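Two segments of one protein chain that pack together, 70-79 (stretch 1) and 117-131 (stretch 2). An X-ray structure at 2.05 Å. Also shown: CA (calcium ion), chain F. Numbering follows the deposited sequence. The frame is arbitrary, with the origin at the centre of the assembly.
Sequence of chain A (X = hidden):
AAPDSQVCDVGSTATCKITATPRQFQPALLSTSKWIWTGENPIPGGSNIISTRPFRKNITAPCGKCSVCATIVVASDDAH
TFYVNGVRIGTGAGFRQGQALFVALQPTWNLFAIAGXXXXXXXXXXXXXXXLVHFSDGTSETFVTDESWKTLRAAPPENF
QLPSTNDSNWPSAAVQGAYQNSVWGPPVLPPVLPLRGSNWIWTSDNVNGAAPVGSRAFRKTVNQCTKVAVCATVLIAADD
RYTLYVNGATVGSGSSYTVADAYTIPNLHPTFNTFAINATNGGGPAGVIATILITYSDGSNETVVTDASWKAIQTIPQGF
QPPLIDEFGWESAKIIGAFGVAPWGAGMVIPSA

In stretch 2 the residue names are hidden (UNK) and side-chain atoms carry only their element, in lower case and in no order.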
# COMPACT_ATOMS: atom_id res chain seq x y z
N ALA A 70 6.64 19.49 11.55
CA ALA A 70 6.46 20.85 12.05
C ALA A 70 5.16 21.45 11.54
O ALA A 70 4.78 21.21 10.39
CB ALA A 70 7.60 21.79 11.64
N THR A 71 4.51 22.23 12.40
CA THR A 71 3.44 23.14 12.02
C THR A 71 4.05 24.53 11.90
O THR A 71 4.68 25.01 12.84
CB THR A 71 2.33 23.12 13.06
OG1 THR A 71 1.77 21.81 13.14
CG2 THR A 71 1.25 24.13 12.70
N ILE A 72 3.88 25.17 10.74
CA ILE A 72 4.51 26.46 10.47
C ILE A 72 3.43 27.51 10.23
O ILE A 72 2.44 27.24 9.54
CB ILE A 72 5.46 26.36 9.26
CG1 ILE A 72 6.61 25.39 9.58
CG2 ILE A 72 5.99 27.75 8.84
CD1 ILE A 72 7.34 24.87 8.34
N VAL A 73 3.61 28.70 10.81
CA VAL A 73 2.82 29.87 10.45
C VAL A 73 3.78 30.97 10.05
O VAL A 73 4.72 31.27 10.79
CB VAL A 73 1.90 30.34 11.59
CG1 VAL A 73 1.16 31.63 11.17
CG2 VAL A 73 0.87 29.24 11.96
N VAL A 74 3.56 31.58 8.88
CA VAL A 74 4.49 32.57 8.34
C VAL A 74 3.70 33.76 7.81
O VAL A 74 2.60 33.61 7.27
CB VAL A 74 5.40 31.95 7.25
CG1 VAL A 74 4.58 31.31 6.13
CG2 VAL A 74 6.37 33.01 6.69
N ALA A 75 4.25 34.96 8.01
CA ALA A 75 3.65 36.20 7.52
C ALA A 75 4.76 37.06 6.93
O ALA A 75 5.93 36.92 7.29
CB ALA A 75 2.92 36.96 8.63
N SER A 76 4.38 37.98 6.04
CA SER A 76 5.41 38.74 5.35
C SER A 76 4.88 40.08 4.90
O SER A 76 3.70 40.23 4.58
CB SER A 76 5.95 37.98 4.13
OG SER A 76 4.89 37.64 3.23
N ASP A 77 5.78 41.04 4.81
CA ASP A 77 5.52 42.29 4.11
C ASP A 77 6.68 42.47 3.14
O ASP A 77 7.79 42.80 3.57
CB ASP A 77 5.43 43.45 5.11
CG ASP A 77 5.09 44.79 4.45
OD1 ASP A 77 5.01 44.85 3.20
OD2 ASP A 77 4.89 45.77 5.19
N ASP A 78 6.46 42.23 1.84
CA ASP A 78 5.16 41.95 1.20
C ASP A 78 4.89 40.48 0.93
O ASP A 78 3.74 40.06 0.95
CB ASP A 78 5.08 42.69 -0.14
CG ASP A 78 5.00 44.18 0.01
OD1 ASP A 78 3.88 44.68 0.22
OD2 ASP A 78 6.06 44.85 -0.07
N ALA A 79 5.92 39.70 0.62
CA ALA A 79 5.70 38.34 0.14
C ALA A 79 6.86 37.45 0.59
O ALA A 79 7.91 37.94 0.99
CB ALA A 79 5.55 38.31 -1.39
N UNK A 117 10.33 39.33 0.23
CA UNK A 117 10.28 40.26 -0.89
C UNK A 117 9.53 41.52 -0.48
O UNK A 117 8.37 41.44 -0.05
n UNK A 117 9.62 40.26 -5.77
o UNK A 117 8.43 38.80 -4.54
c UNK A 117 9.71 40.47 -3.35
c UNK A 117 9.19 39.77 -4.61
c UNK A 117 9.63 39.61 -2.11
N UNK A 118 10.19 42.66 -0.62
CA UNK A 118 9.54 43.96 -0.48
C UNK A 118 9.15 44.44 -1.87
O UNK A 118 10.02 44.62 -2.73
c UNK A 118 10.46 44.97 0.19
c UNK A 118 9.76 46.31 0.43
o UNK A 118 8.54 46.38 0.49
n UNK A 118 10.55 47.38 0.54
N UNK A 119 7.85 44.65 -2.09
CA UNK A 119 7.34 45.01 -3.40
C UNK A 119 7.11 46.50 -3.58
O UNK A 119 6.93 46.95 -4.72
c UNK A 119 6.14 42.76 -3.77
c UNK A 119 4.77 42.10 -3.87
c UNK A 119 7.00 42.41 -4.98
c UNK A 119 6.01 44.28 -3.67
N UNK A 120 7.10 47.28 -2.50
CA UNK A 120 6.64 48.66 -2.55
C UNK A 120 7.77 49.55 -2.06
O UNK A 120 8.28 49.36 -0.95
c UNK A 120 5.37 48.86 -1.71
c UNK A 120 4.97 50.32 -1.69
c UNK A 120 4.23 47.98 -2.27
N UNK A 121 8.17 50.53 -2.88
CA UNK A 121 9.27 51.41 -2.52
C UNK A 121 8.90 52.25 -1.30
O UNK A 121 7.74 52.60 -1.09
c UNK A 121 9.64 52.32 -3.70
N UNK A 122 9.91 52.57 -0.49
CA UNK A 122 9.77 53.41 0.69
C UNK A 122 8.83 52.83 1.73
O UNK A 122 8.28 53.57 2.54
o UNK A 122 11.39 55.47 -0.64
c UNK A 122 10.16 55.50 -0.72
n UNK A 122 9.53 56.09 -1.73
c UNK A 122 9.29 54.83 0.33
N UNK A 123 8.64 51.51 1.75
CA UNK A 123 7.69 50.88 2.65
C UNK A 123 8.42 49.93 3.59
O UNK A 123 9.57 49.54 3.33
c UNK A 123 6.61 50.11 1.87
o UNK A 123 7.12 48.88 1.37
N UNK A 124 7.81 49.56 4.72
CA UNK A 124 8.48 48.62 5.63
C UNK A 124 8.61 47.24 4.99
O UNK A 124 7.90 46.91 4.03
c UNK A 124 6.25 49.12 6.41
c UNK A 124 6.52 50.04 5.25
c UNK A 124 7.57 48.58 6.86
N UNK A 125 9.54 46.45 5.51
CA UNK A 125 9.77 45.10 4.99
C UNK A 125 10.05 44.16 6.14
O UNK A 125 10.76 44.53 7.08
c UNK A 125 10.96 45.07 4.01
N UNK A 126 9.51 42.95 6.08
CA UNK A 126 9.73 42.02 7.17
C UNK A 126 9.15 40.65 6.93
O UNK A 126 8.19 40.50 6.16
N UNK A 127 9.73 39.63 7.55
CA UNK A 127 9.13 38.30 7.57
C UNK A 127 9.05 37.86 9.02
O UNK A 127 9.87 38.23 9.86
c UNK A 127 9.91 37.26 6.72
c UNK A 127 12.01 35.84 6.75
c UNK A 127 9.90 37.64 5.22
c UNK A 127 11.33 37.10 7.24
N UNK A 128 8.03 37.05 9.31
CA UNK A 128 7.81 36.52 10.64
C UNK A 128 7.32 35.09 10.50
O UNK A 128 6.48 34.80 9.65
c UNK A 128 6.77 37.35 11.41
s UNK A 128 4.94 37.57 13.53
c UNK A 128 6.21 36.63 12.65
c UNK A 128 5.96 38.65 14.50
N UNK A 129 7.87 34.19 11.31
CA UNK A 129 7.42 32.81 11.29
C UNK A 129 7.56 32.19 12.67
O UNK A 129 8.42 32.58 13.45
c UNK A 129 8.19 31.97 10.26
N UNK A 130 6.65 31.26 12.98
CA UNK A 130 6.80 30.29 14.06
C UNK A 130 6.86 28.90 13.46
O UNK A 130 6.08 28.57 12.56
c UNK A 130 5.64 30.33 15.08
o UNK A 130 5.83 31.37 16.02
N UNK A 131 7.75 28.09 14.00
CA UNK A 131 7.95 26.71 13.57
C UNK A 131 7.74 25.85 14.81
O UNK A 131 8.61 25.79 15.69
c UNK A 131 9.34 26.51 12.98
c UNK A 131 11.07 27.74 11.57
c UNK A 131 9.58 27.53 11.86
c UNK A 131 9.53 25.06 12.50
CA CA F . 6.54 46.48 1.96
O HOH W 1 4.07 47.16 1.04

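Position 117 carries three carbons in a row, the third bearing one oxygen and one nitrogen: a five-atom amide, Gln117. Its backbone is antiparallel to Ala79, with N to Ala79 O at 2.9 Å, while its O accepts from both Asp78 N (2.8 Å) and Ala79 N (3.1 Å). Position 118 has two carbons, the second carrying one oxygen and one nitrogen, a short amide: Asn118. Its OD1 lies 2.5 Å from the calcium ion, with ND2 much farther off.

Position 119 has four carbons forked at the second, hence Leu119; its N donates to Asp78 OD2 at 2.7 Å. At 120 a single carbon carries two more, giving Val120, 4.1 Å from Asp78 OD1 through CG2. One carbon at 121 means Ala121, and the short amide at 122, two carbons with oxygen and nitrogen on the second, is Asn122; neither touches stretch 1. Position 123 has one carbon and one oxygen, without a second branch: Ser123. Its OG binds calcium at 2.5 Å and donates to Val120 O at 2.6 Å across a type II turn.

At 124 three carbons close a ring onto the backbone N, so the residue is Pro124; CG lies 3.8 Å from Asp77 OD2. A lone carbon at 125 gives Ala125, whose CA meets Asp77 O at 3.4 Å. Position 126 has no side-chain atom and is Gly126, paired with Asp77 through N to O (3.0 Å) and O to N (2.8 Å).

Four carbons at 127, forked at the first with one arm two carbons long, define Ile127; CG2 is 4.1 Å from Ser76 CB. An unbranched chain of two carbons, sulfur and carbon at 128 is Met128, whose end leads away although its O accepts from Ala75 N at 2.8 Å. The single carbon of 129 is Ala129, its CB 4.1 Å from Val74 CB. One carbon and one oxygen make 130 Ser130, with N to Val73 O at 2.9 Å. Position 131 repeats the fork of 127: Ile131, whose CG2 reaches Ala70 CB at 3.9 Å.

The contact combines two devices. Strands 70-76 and 126-131 run antiparallel at 172°, and paired backbone bonds at Val73, Ala75 and Asp77 fix their register. At the corner formed by Asp77 and Asp78, which a cis peptide joins, Asp77 OD1 (2.6 Å) and Asp78 OD2 (2.6 Å) bind the same calcium as Asn118 OD1, Ser123 OG and Pro124 O (2.5 Å), with one water, tying the loop to the corner.

Stretch 2 (117-131) QNLVANSPAGIMASI
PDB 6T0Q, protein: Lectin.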